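Local atomic coordinates of metallo-beta-lactamase family protein (Staphylococcus aureus, PDB entry 3R2U), a protein that binds iron through a metallo-beta-lactamase fold, is probably a hydrolase or related metalloenzyme, and carries a rhodanese-like sequence. Residues Gln285-Tyr290 and Asp361-Tyr366. Numbering follows the deposited sequence.
Sequences QPYTVY and DDIAGY
Y287 lays one face of its ring over the backbone carbonyl of D361, CZ standing 3.2 Å from D361 O. With chi1 at 63° the ring is held over its own backbone and pointed across to the 361-366 segment, where its hydroxyl OH accepts a hydrogen bond from I363 N (3.0 Å, N-H...O 151°). Tyrosine suits the place because it both packs and accepts: the ring spans the gap, and OH meets the first amide of the strand. Further along, the two segments draw together. V289 sends CG1 to I363 CG2 (3.8 Å) and G365 CA (3.7 Å), while CG2 also approaches I363 CG2; so small a branched side chain lets the backbones come close. At G365 the backbone itself needs a residue without a side chain, and a CB would also collide with Y290 O. That oxygen instead takes the amide of Y366 (N to O 3.1 Å), which lies 41° out of the carbonyl plane. The Y366 ring turns its edge to V289 O. Water bridges both ends: one molecule links Q285 N to the carboxylate of D361, which also pairs with R57, and another probably joins Y290 N to A364 O. The 285-290 loop thus runs beside strand 363-367, at the edge of a four-stranded parallel sheet whose flanking helices are consistent with a rhodanese-like fold; V289 and Y287 also rest on helix 345-356, while I363 packs against strand 339-342.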
ATOM      1  N   GLN A 285      -4.731  18.196  -9.328  1.00 15.93           N
ATOM      2  CA  GLN A 285      -3.976  17.122  -9.960  1.00 17.32           C
ATOM      3  C   GLN A 285      -2.765  16.798  -9.088  1.00 17.43           C
ATOM      4  O   GLN A 285      -2.082  17.714  -8.598  1.00 17.74           O
ATOM      5  CB  GLN A 285      -3.443  17.486 -11.358  1.00 18.37           C
ATOM      6  CG  GLN A 285      -4.459  17.771 -12.433  1.00 19.71           C
ATOM      7  CD  GLN A 285      -5.330  16.589 -12.788  1.00 20.23           C
ATOM      8  OE1 GLN A 285      -5.043  15.456 -12.427  1.00 18.45           O
ATOM      9  NE2 GLN A 285      -6.411  16.856 -13.515  1.00 18.27           N
ATOM     10  N   PRO A 286      -2.483  15.497  -8.899  1.00 17.23           N
ATOM     11  CA  PRO A 286      -1.269  15.150  -8.220  1.00 17.70           C
ATOM     12  C   PRO A 286      -0.105  15.605  -9.102  1.00 17.99           C
ATOM     13  O   PRO A 286      -0.288  15.832 -10.316  1.00 16.62           O
ATOM     14  CB  PRO A 286      -1.326  13.620  -8.154  1.00 19.14           C
ATOM     15  CG  PRO A 286      -2.142  13.243  -9.361  1.00 18.70           C
ATOM     16  CD  PRO A 286      -3.157  14.321  -9.476  1.00 18.01           C
ATOM     17  N   TYR A 287       1.073  15.735  -8.505  1.00 16.95           N
ATOM     18  CA  TYR A 287       2.250  16.134  -9.238  1.00 17.43           C
ATOM     19  C   TYR A 287       3.512  15.564  -8.641  1.00 17.73           C
ATOM     20  O   TYR A 287       3.537  15.167  -7.485  1.00 18.33           O
ATOM     21  CB  TYR A 287       2.342  17.663  -9.352  1.00 16.73           C
ATOM     22  CG  TYR A 287       2.487  18.423  -8.054  1.00 17.42           C
ATOM     23  CD1 TYR A 287       1.375  18.737  -7.272  1.00 20.98           C
ATOM     24  CD2 TYR A 287       3.730  18.889  -7.642  1.00 15.79           C
ATOM     25  CE1 TYR A 287       1.513  19.484  -6.083  1.00 18.10           C
ATOM     26  CE2 TYR A 287       3.875  19.616  -6.488  1.00 15.84           C
ATOM     27  CZ  TYR A 287       2.766  19.920  -5.715  1.00 17.47           C
ATOM     28  OH  TYR A 287       2.933  20.645  -4.579  1.00 15.98           O
ATOM     29  N   THR A 288       4.570  15.536  -9.434  1.00 18.62           N
ATOM     30  CA  THR A 288       5.819  14.968  -8.954  1.00 19.10           C
ATOM     31  C   THR A 288       6.622  15.955  -8.119  1.00 17.81           C
ATOM     32  O   THR A 288       6.664  17.159  -8.405  1.00 17.01           O
ATOM     33  CB  THR A 288       6.715  14.478 -10.118  1.00 19.19           C
ATOM     34  OG1 THR A 288       7.075  15.586 -10.959  1.00 17.99           O
ATOM     35  CG2 THR A 288       5.988  13.418 -10.954  1.00 19.66           C
ATOM     36  N   VAL A 289       7.220  15.426  -7.057  1.00 18.75           N
ATOM     37  CA  VAL A 289       8.133  16.167  -6.207  1.00 18.03           C
ATOM     38  C   VAL A 289       9.421  15.352  -6.159  1.00 18.34           C
ATOM     39  O   VAL A 289       9.493  14.276  -5.536  1.00 18.34           O
ATOM     40  CB  VAL A 289       7.587  16.380  -4.825  1.00 19.73           C
ATOM     41  CG1 VAL A 289       8.613  17.124  -3.989  1.00 15.00           C
ATOM     42  CG2 VAL A 289       6.265  17.150  -4.911  1.00 17.63           C
ATOM     43  N   TYR A 290      10.414  15.855  -6.871  1.00 16.55           N
ATOM     44  CA  TYR A 290      11.670  15.188  -7.019  1.00 17.22           C
ATOM     45  C   TYR A 290      12.794  15.970  -6.301  1.00 16.98           C
ATOM     46  O   TYR A 290      12.594  17.105  -5.840  1.00 17.56           O
ATOM     47  CB  TYR A 290      12.000  14.994  -8.517  1.00 19.28           C
ATOM     48  CG  TYR A 290      11.126  14.034  -9.348  1.00 18.21           C
ATOM     49  CD1 TYR A 290      10.310  13.053  -8.762  1.00 22.56           C
ATOM     50  CD2 TYR A 290      11.251  14.011 -10.737  1.00 21.59           C
ATOM     51  CE1 TYR A 290       9.551  12.147  -9.571  1.00 21.67           C
ATOM     52  CE2 TYR A 290      10.520  13.124 -11.538  1.00 21.66           C
ATOM     53  CZ  TYR A 290       9.677  12.191 -10.964  1.00 23.31           C
ATOM     54  OH  TYR A 290       8.986  11.319 -11.804  1.00 20.57           O
ATOM     55  N   ASP A 361      -0.230  24.046  -4.429  1.00 15.53           N
ATOM     56  CA  ASP A 361       0.244  23.065  -5.422  1.00 15.79           C
ATOM     57  C   ASP A 361       1.679  23.339  -5.866  1.00 16.88           C
ATOM     58  O   ASP A 361       2.119  22.802  -6.875  1.00 16.81           O
ATOM     59  CB  ASP A 361      -0.642  23.143  -6.699  1.00 16.54           C
ATOM     60  CG  ASP A 361      -2.074  22.662  -6.477  1.00 18.40           C
ATOM     61  OD1 ASP A 361      -2.365  21.934  -5.494  1.00 18.72           O
ATOM     62  OD2 ASP A 361      -2.919  23.000  -7.320  1.00 20.48           O
ATOM     63  N   ASP A 362       2.411  24.153  -5.119  1.00 16.65           N
ATOM     64  CA  ASP A 362       3.714  24.637  -5.587  1.00 18.04           C
ATOM     65  C   ASP A 362       4.981  24.117  -4.879  1.00 17.10           C
ATOM     66  O   ASP A 362       6.007  24.800  -4.882  1.00 16.98           O
ATOM     67  CB  ASP A 362       3.691  26.166  -5.592  1.00 18.17           C
ATOM     68  CG  ASP A 362       2.710  26.730  -6.615  1.00 22.53           C
ATOM     69  OD1 ASP A 362       2.364  26.017  -7.561  1.00 26.27           O
ATOM     70  OD2 ASP A 362       2.285  27.895  -6.477  1.00 30.23           O
ATOM     71  N   ILE A 363       4.927  22.913  -4.324  1.00 15.99           N
ATOM     72  CA  ILE A 363       6.131  22.304  -3.743  1.00 16.82           C
ATOM     73  C   ILE A 363       7.068  22.111  -4.925  1.00 17.46           C
ATOM     74  O   ILE A 363       6.690  21.527  -5.947  1.00 17.62           O
ATOM     75  CB  ILE A 363       5.855  20.982  -3.060  1.00 15.99           C
ATOM     76  CG1 ILE A 363       4.966  21.206  -1.842  1.00 17.64           C
ATOM     77  CG2 ILE A 363       7.154  20.303  -2.608  1.00 15.29           C
ATOM     78  CD1 ILE A 363       5.574  22.112  -0.771  1.00 18.75           C
ATOM     79  N   ALA A 364       8.269  22.641  -4.799  1.00 16.62           N
ATOM     80  CA  ALA A 364       9.246  22.604  -5.881  1.00 17.82           C
ATOM     81  C   ALA A 364      10.170  21.396  -5.858  1.00 18.60           C
ATOM     82  O   ALA A 364      10.725  21.025  -6.880  1.00 20.42           O
ATOM     83  CB  ALA A 364      10.064  23.891  -5.890  1.00 16.26           C
ATOM     84  N   GLY A 365      10.325  20.772  -4.710  1.00 18.63           N
ATOM     85  CA  GLY A 365      11.210  19.619  -4.618  1.00 18.33           C
ATOM     86  C   GLY A 365      11.541  19.319  -3.184  1.00 17.92           C
ATOM     87  O   GLY A 365      10.978  19.922  -2.294  1.00 17.96           O
ATOM     88  N   TYR A 366      12.420  18.349  -2.959  1.00 18.31           N
ATOM     89  CA  TYR A 366      12.767  17.968  -1.612  1.00 18.06           C
ATOM     90  C   TYR A 366      14.260  17.695  -1.471  1.00 19.74           C
ATOM     91  O   TYR A 366      14.976  17.555  -2.461  1.00 18.55           O
ATOM     92  CB  TYR A 366      11.975  16.732  -1.170  1.00 17.78           C
ATOM     93  CG  TYR A 366      12.443  15.407  -1.773  1.00 17.12           C
ATOM     94  CD1 TYR A 366      11.953  14.966  -2.988  1.00 15.59           C
ATOM     95  CD2 TYR A 366      13.366  14.600  -1.112  1.00 21.35           C
ATOM     96  CE1 TYR A 366      12.389  13.769  -3.555  1.00 16.40           C
ATOM     97  CE2 TYR A 366      13.804  13.400  -1.665  1.00 20.13           C
ATOM     98  CZ  TYR A 366      13.314  13.004  -2.897  1.00 20.36           C
ATOM     99  OH  TYR A 366      13.727  11.833  -3.447  1.00 18.95           O
TER
HETATM  100  O   HOH W   1      -3.441  21.024  -9.010  1.00 15.96           O
HETATM  101  O   HOH W   2       7.876  19.616  -7.569  1.00 13.49           O
HETATM  102  O   HOH W   3      10.387  18.325  -8.218  1.00 11.46           O